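Long-range contacts in aldehyde dehydrogenase (Burkholderia cenocepacia, PDB 4O6R), which probably oxidises aldehydes with NAD(P)+ as cofactor and binds AMP in its nucleotide site: residues Val20-Asp24 and Ala43-Asp49; Val177-Glu183 and Val206-Tyr212. One frame throughout, in Å; residues are numbered along the deposited sequence.

How the contacts relate
Contact 2 is the buried one: two neighbouring parallel strands of the nucleotide-binding domain, 177-180 and 206-208, zipped by backbone hydrogen bonds and running out into the AMP ribose site. Contact 1 lies farther from the centre of the chain and is only partly buried; there a loop before strand 27-32 leans on the turn that starts helix 47-66, and one carboxylate with two waters does most of the joining. The two meet directly. Ala45 N lies 2.8 Å from Pro210 O, a probable hydrogen bond, and Ala45 CB packs 3.8 Å from Val209 CB, so the approach to helix 47-66 lies against the loop that follows strand 206-208.

Contact 1. Residues Val20-Asp24 and Ala43-Asp49; sequences VDAVD and AAATAAD
Ala22 lays its methyl group over the backbone of the facing segment, CB 3.3 Å from Ala44 O, its N 3.9 Å from Ala43 CB. Residues 21-22 are extended; the chain then turns at Val23 (phi/psi -47/-48) and Asp24. Opposite, 43-46 is extended and helix 47-66 begins after Thr46, the N-cap residue. The closest CA pairs are Asp21-Ala43 at 5.6 Å, Ala22-Ala45 at 5.5 Å and Val23-Asp49 at 6.3 Å. Asp49, an m rotamer, points its carboxylate at the loop: OD1 accepts Val23 N at 2.8 Å, nearly straight, and OD2 accepts Thr46 N at 3.0 Å. That second bond is one half of a capping box, with Asp49 N donating to Thr46 O at 2.9 Å; Thr46 OG1 returns no capping bond and binds the second water. One water bridges Asp21 O and Asp49 OD1 (2.8 and 2.7 Å); another joins Asp24 N (2.8 Å), Thr46 OG1 (2.8 Å) and Asp49 OD2 (2.6 Å). Val23 CG1 meets Ala48 CB at 4.1 Å. Leu13 of strand 13-15 backs the contact, touching Val20, Ala43, Ala45 and Asp49. One carboxylate takes backbone NH groups from both segments, so polar bonds more than apolar packing tie the loop to the helix start.

Contact 2. Residues Val177-Glu183 and Val206-Tyr212; sequences VVLKPSE and VNIVPGY. With AMP (adenosine monophosphate), chain E.
Val178 CG1 against Val209 CG2 (3.8 Å) and Leu179 CB against Ile208 CD1 (4.0 Å) form the apolar centre; Val178, on the sheet face it shares with Asn207, reaches Val209 just past the strand, while Leu179 and Ile208 share the opposite face. Farther along, Pro181 CD sits 3.7 Å from Ile208 CG2 and Pro181 CG 3.9 Å from Pro210 CG. The strands are parallel: the axes of 177-180 and 206-208 approach to 4.7 Å and cross at -22°, with Val177 beside Val206, Val178 beside Asn207 and Leu179 beside Ile208. The ladder runs Asn207 N to Val177 O (2.9 Å), Leu179 N to Asn207 O (2.8 Å) and Val209 N to Leu179 O (2.9 Å); Asn207 ND2 bonds Val177 O at 3.1 Å and also reaches Gly204 O, while OD1 takes Asp16 N. At its strand end, Lys180 (chi1 t, chi2 -141°, chi3 91°, chi4 p) bends so that NZ reaches Gly211 O and Pro181 O, both at 2.8 Å, and AMP O2' at 3.0 Å. Glu183 OE1 forms a salt bridge with Lys180 NZ at 3.2 Å and accepts a weak bond from AMP O2' at 3.3 Å. These two hold the ribose O2' in a Rossmann-type fold; Val154, Ser234, Thr237 and Gln218 also bind AMP. Helix 187-199 completes the beta-alpha-beta crossover, packing on Ile208 and Val206; helix 159-172 touches Val177, Leu179 and Val206, and strand 138-153 flanks strand 176-180.

Contact 1. Residues Val20-Asp24 and Ala43-Asp49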
loop_
_atom_site.group_PDB
_atom_site.type_symbol
_atom_site.label_atom_id
_atom_site.label_comp_id
_atom_site.label_asym_id
_atom_site.label_seq_id
_atom_site.Cartn_x
_atom_site.Cartn_y
_atom_site.Cartn_z
ATOM N N VAL A 20 37.318 -3.545 20.223
ATOM C CA VAL A 20 37.742 -4.063 21.520
ATOM C C VAL A 20 38.072 -5.549 21.462
ATOM O O VAL A 20 37.475 -6.286 20.661
ATOM C CB VAL A 20 36.655 -3.860 22.612
ATOM C CG1 VAL A 20 36.487 -2.392 22.931
ATOM C CG2 VAL A 20 35.314 -4.443 22.188
ATOM N N ASP A 21 39.016 -5.993 22.307
ATOM C CA ASP A 21 39.278 -7.423 22.468
ATOM C C ASP A 21 38.077 -8.095 23.162
ATOM O O ASP A 21 37.263 -7.434 23.797
ATOM C CB ASP A 21 40.529 -7.672 23.313
ATOM C CG ASP A 21 41.796 -7.176 22.653
ATOM O OD1 ASP A 21 41.855 -7.043 21.427
ATOM O OD2 ASP A 21 42.751 -6.909 23.382
ATOM N N ALA A 22 37.976 -9.408 23.019
ATOM C CA ALA A 22 36.982 -10.199 23.761
ATOM C C ALA A 22 37.284 -10.187 25.265
ATOM O O ALA A 22 38.433 -10.137 25.677
ATOM C CB ALA A 22 36.961 -11.617 23.241
ATOM N N VAL A 23 36.237 -10.212 26.080
ATOM C CA VAL A 23 36.349 -10.305 27.539
ATOM C C VAL A 23 37.329 -11.401 28.010
ATOM O O VAL A 23 38.178 -11.135 28.858
ATOM C CB VAL A 23 34.940 -10.521 28.151
ATOM C CG1 VAL A 23 34.979 -11.090 29.559
ATOM C CG2 VAL A 23 34.179 -9.202 28.133
ATOM N N ASP A 24 37.215 -12.613 27.453
ATOM C CA ASP A 24 38.110 -13.741 27.814
ATOM C C ASP A 24 39.448 -13.725 27.051
ATOM O O ASP A 24 40.281 -14.591 27.244
ATOM C CB ASP A 24 37.409 -15.080 27.560
ATOM C CG ASP A 24 36.176 -15.289 28.450
ATOM O OD1 ASP A 24 35.973 -14.534 29.430
ATOM O OD2 ASP A 24 35.396 -16.221 28.160
ATOM N N ALA A 43 39.533 -11.346 17.365
ATOM C CA ALA A 43 38.932 -11.519 18.667
ATOM C C ALA A 43 37.722 -12.477 18.585
ATOM O O ALA A 43 36.943 -12.430 17.626
ATOM C CB ALA A 43 38.556 -10.171 19.246
ATOM N N ALA A 44 37.609 -13.382 19.562
ATOM C CA ALA A 44 36.561 -14.419 19.585
ATOM C C ALA A 44 35.496 -14.115 20.643
ATOM O O ALA A 44 35.696 -14.358 21.847
ATOM C CB ALA A 44 37.188 -15.775 19.855
ATOM N N ALA A 45 34.361 -13.592 20.202
ATOM C CA ALA A 45 33.279 -13.244 21.127
ATOM C C ALA A 45 32.683 -14.476 21.774
ATOM O O ALA A 45 32.444 -15.494 21.108
ATOM C CB ALA A 45 32.192 -12.456 20.402
ATOM N N THR A 46 32.418 -14.366 23.071
ATOM C CA THR A 46 31.650 -15.363 23.819
ATOM C C THR A 46 30.443 -14.657 24.417
ATOM O O THR A 46 30.183 -13.487 24.104
ATOM C CB THR A 46 32.497 -16.001 24.928
ATOM O OG1 THR A 46 32.868 -14.999 25.920
ATOM C CG2 THR A 46 33.709 -16.628 24.333
ATOM N N ALA A 47 29.708 -15.356 25.271
ATOM C CA ALA A 47 28.455 -14.842 25.820
ATOM C C ALA A 47 28.601 -13.486 26.499
ATOM O O ALA A 47 27.775 -12.601 26.306
ATOM C CB ALA A 47 27.877 -15.853 26.793
ATOM N N ALA A 48 29.667 -13.305 27.267
ATOM C CA ALA A 48 29.888 -12.026 27.949
ATOM C C ALA A 48 30.013 -10.865 26.961
ATOM O O ALA A 48 29.604 -9.742 27.257
ATOM C CB ALA A 48 31.120 -12.108 28.836
ATOM N N ASP A 49 30.565 -11.128 25.784
ATOM C CA ASP A 49 30.727 -10.084 24.775
ATOM C C ASP A 49 29.409 -9.791 24.090
ATOM O O ASP A 49 29.072 -8.643 23.830
ATOM C CB ASP A 49 31.742 -10.511 23.726
ATOM C CG ASP A 49 33.123 -10.759 24.324
ATOM O OD1 ASP A 49 33.757 -9.777 24.798
ATOM O OD2 ASP A 49 33.546 -11.938 24.336
HETATM O O HOH W 1 34.580 -7.214 24.681
HETATM O O HOH W 2 35.244 -13.458 25.623
#

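Contact 2. Residues Val177-Glu183 and Val206-Tyr212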
loop_
_atom_site.group_PDB
_atom_site.type_symbol
_atom_site.label_atom_id
_atom_site.label_comp_id
_atom_site.label_asym_id
_atom_site.label_seq_id
_atom_site.Cartn_x
_atom_site.Cartn_y
_atom_site.Cartn_z
ATOM N N VAL A 177 21.441 -3.009 16.344
ATOM C CA VAL A 177 21.881 -4.273 15.769
ATOM C C VAL A 177 23.055 -4.901 16.495
ATOM O O VAL A 177 24.010 -4.227 16.816
ATOM C CB VAL A 177 22.243 -4.119 14.267
ATOM C CG1 VAL A 177 22.987 -5.339 13.730
ATOM C CG2 VAL A 177 20.973 -3.884 13.473
ATOM N N VAL A 178 22.942 -6.198 16.756
ATOM C CA VAL A 178 24.080 -7.012 17.157
ATOM C C VAL A 178 24.179 -8.099 16.093
ATOM O O VAL A 178 23.262 -8.915 15.948
ATOM C CB VAL A 178 23.890 -7.638 18.539
ATOM C CG1 VAL A 178 25.079 -8.498 18.890
ATOM C CG2 VAL A 178 23.667 -6.525 19.581
ATOM N N LEU A 179 25.277 -8.065 15.346
ATOM C CA LEU A 179 25.470 -8.960 14.249
ATOM C C LEU A 179 26.641 -9.917 14.549
ATOM O O LEU A 179 27.744 -9.487 14.898
ATOM C CB LEU A 179 25.662 -8.191 12.943
ATOM C CG LEU A 179 25.682 -9.030 11.645
ATOM C CD1 LEU A 179 25.036 -8.290 10.473
ATOM C CD2 LEU A 179 27.083 -9.377 11.261
ATOM N N LYS A 180 26.388 -11.204 14.381
ATOM C CA LYS A 180 27.421 -12.237 14.512
ATOM C C LYS A 180 27.771 -12.790 13.129
ATOM O O LYS A 180 27.070 -13.674 12.607
ATOM C CB LYS A 180 27.001 -13.384 15.451
ATOM C CG LYS A 180 28.223 -14.304 15.765
ATOM C CD LYS A 180 27.943 -15.791 15.839
ATOM C CE LYS A 180 28.099 -16.537 14.540
ATOM N NZ LYS A 180 29.484 -16.670 14.026
ATOM N N PRO A 181 28.840 -12.264 12.512
ATOM C CA PRO A 181 29.213 -12.786 11.193
ATOM C C PRO A 181 29.942 -14.099 11.363
ATOM O O PRO A 181 30.329 -14.463 12.498
ATOM C CB PRO A 181 30.149 -11.703 10.649
ATOM C CG PRO A 181 30.851 -11.208 11.870
ATOM C CD PRO A 181 29.812 -11.254 12.983
ATOM N N SER A 182 30.157 -14.805 10.269
ATOM C CA SER A 182 30.887 -16.051 10.347
ATOM C C SER A 182 32.301 -15.804 10.780
ATOM O O SER A 182 32.991 -14.908 10.249
ATOM C CB SER A 182 30.955 -16.739 8.986
ATOM O OG SER A 182 31.719 -17.902 9.128
ATOM N N GLU A 183 32.753 -16.619 11.729
ATOM C CA GLU A 183 34.133 -16.551 12.199
ATOM C C GLU A 183 35.104 -17.069 11.147
ATOM O O GLU A 183 36.289 -16.819 11.250
ATOM C CB GLU A 183 34.310 -17.305 13.533
ATOM C CG GLU A 183 34.235 -18.818 13.463
ATOM C CD GLU A 183 32.840 -19.400 13.337
ATOM O OE1 GLU A 183 31.818 -18.671 13.190
ATOM O OE2 GLU A 183 32.789 -20.645 13.420
ATOM N N VAL A 206 25.333 -0.260 15.901
ATOM C CA VAL A 206 25.750 -1.498 15.223
ATOM C C VAL A 206 26.909 -2.087 16.011
ATOM O O VAL A 206 27.932 -1.405 16.232
ATOM C CB VAL A 206 26.220 -1.245 13.778
ATOM C CG1 VAL A 206 26.745 -2.523 13.121
ATOM C CG2 VAL A 206 25.073 -0.681 12.970
ATOM N N ASN A 207 26.746 -3.339 16.426
ATOM C CA ASN A 207 27.778 -4.054 17.144
ATOM C C ASN A 207 28.074 -5.381 16.446
ATOM O O ASN A 207 27.152 -6.145 16.125
ATOM C CB ASN A 207 27.357 -4.284 18.581
ATOM C CG ASN A 207 26.840 -3.026 19.225
ATOM O OD1 ASN A 207 27.600 -2.284 19.830
ATOM N ND2 ASN A 207 25.554 -2.753 19.059
ATOM N N ILE A 208 29.347 -5.631 16.190
ATOM C CA ILE A 208 29.795 -6.848 15.506
ATOM C C ILE A 208 30.548 -7.768 16.464
ATOM O O ILE A 208 31.543 -7.357 17.079
ATOM C CB ILE A 208 30.712 -6.525 14.311
ATOM C CG1 ILE A 208 30.109 -5.409 13.459
ATOM C CG2 ILE A 208 30.961 -7.766 13.465
ATOM C CD1 ILE A 208 28.805 -5.764 12.787
ATOM N N VAL A 209 30.095 -9.018 16.557
ATOM C CA VAL A 209 30.662 -9.971 17.519
ATOM C C VAL A 209 30.974 -11.328 16.865
ATOM O O VAL A 209 30.295 -12.312 17.095
ATOM C CB VAL A 209 29.758 -10.109 18.742
ATOM C CG1 VAL A 209 29.820 -8.829 19.566
ATOM C CG2 VAL A 209 28.332 -10.385 18.338
ATOM N N PRO A 210 32.009 -11.368 16.004
ATOM C CA PRO A 210 32.431 -12.636 15.441
ATOM C C PRO A 210 32.850 -13.585 16.575
ATOM O O PRO A 210 33.504 -13.161 17.539
ATOM C CB PRO A 210 33.667 -12.284 14.609
ATOM C CG PRO A 210 33.719 -10.796 14.524
ATOM C CD PRO A 210 32.999 -10.306 15.763
ATOM N N GLY A 211 32.492 -14.844 16.434
ATOM C CA GLY A 211 32.774 -15.864 17.432
ATOM C C GLY A 211 32.091 -17.132 16.979
ATOM O O GLY A 211 31.410 -17.135 15.949
ATOM N N TYR A 212 32.285 -18.212 17.724
ATOM C CA TYR A 212 31.675 -19.466 17.368
ATOM C C TYR A 212 30.157 -19.430 17.515
ATOM O O TYR A 212 29.584 -18.694 18.326
ATOM C CB TYR A 212 32.223 -20.608 18.213
ATOM C CG TYR A 212 33.690 -20.886 17.995
ATOM C CD1 TYR A 212 34.205 -21.165 16.711
ATOM C CD2 TYR A 212 34.571 -20.885 19.070
ATOM C CE1 TYR A 212 35.557 -21.429 16.527
ATOM C CE2 TYR A 212 35.913 -21.157 18.880
ATOM C CZ TYR A 212 36.393 -21.426 17.620
ATOM O OH TYR A 212 37.738 -21.671 17.499
HETATM P P AMP E . 25.430 -23.148 10.201
HETATM O O1P AMP E . 24.086 -23.136 9.559
HETATM O O2P AMP E . 25.422 -23.890 11.556
HETATM O O3P AMP E . 26.555 -23.522 9.220
HETATM O "O5'" AMP E . 25.842 -21.602 10.611
HETATM C "C5'" AMP E . 25.580 -20.334 9.950
HETATM C "C4'" AMP E . 25.872 -19.212 10.990
HETATM O "O4'" AMP E . 25.261 -19.581 12.242
HETATM C "C3'" AMP E . 27.339 -18.938 11.350
HETATM O "O3'" AMP E . 27.666 -17.528 11.568
HETATM C "C2'" AMP E . 27.535 -19.798 12.610
HETATM O "O2'" AMP E . 28.650 -19.456 13.464
HETATM C "C1'" AMP E . 26.189 -19.683 13.321
HETATM N N9 AMP E . 25.845 -20.801 14.266
HETATM C C8 AMP E . 26.341 -22.075 14.286
HETATM N N7 AMP E . 25.806 -22.792 15.328
HETATM C C5 AMP E . 24.934 -21.989 15.999
HETATM C C6 AMP E . 24.013 -22.086 17.171
HETATM N N6 AMP E . 23.893 -23.212 17.886
HETATM N N1 AMP E . 23.270 -21.026 17.538
HETATM C C2 AMP E . 23.367 -19.878 16.850
HETATM N N3 AMP E . 24.186 -19.707 15.788
HETATM C C4 AMP E . 24.979 -20.685 15.302
#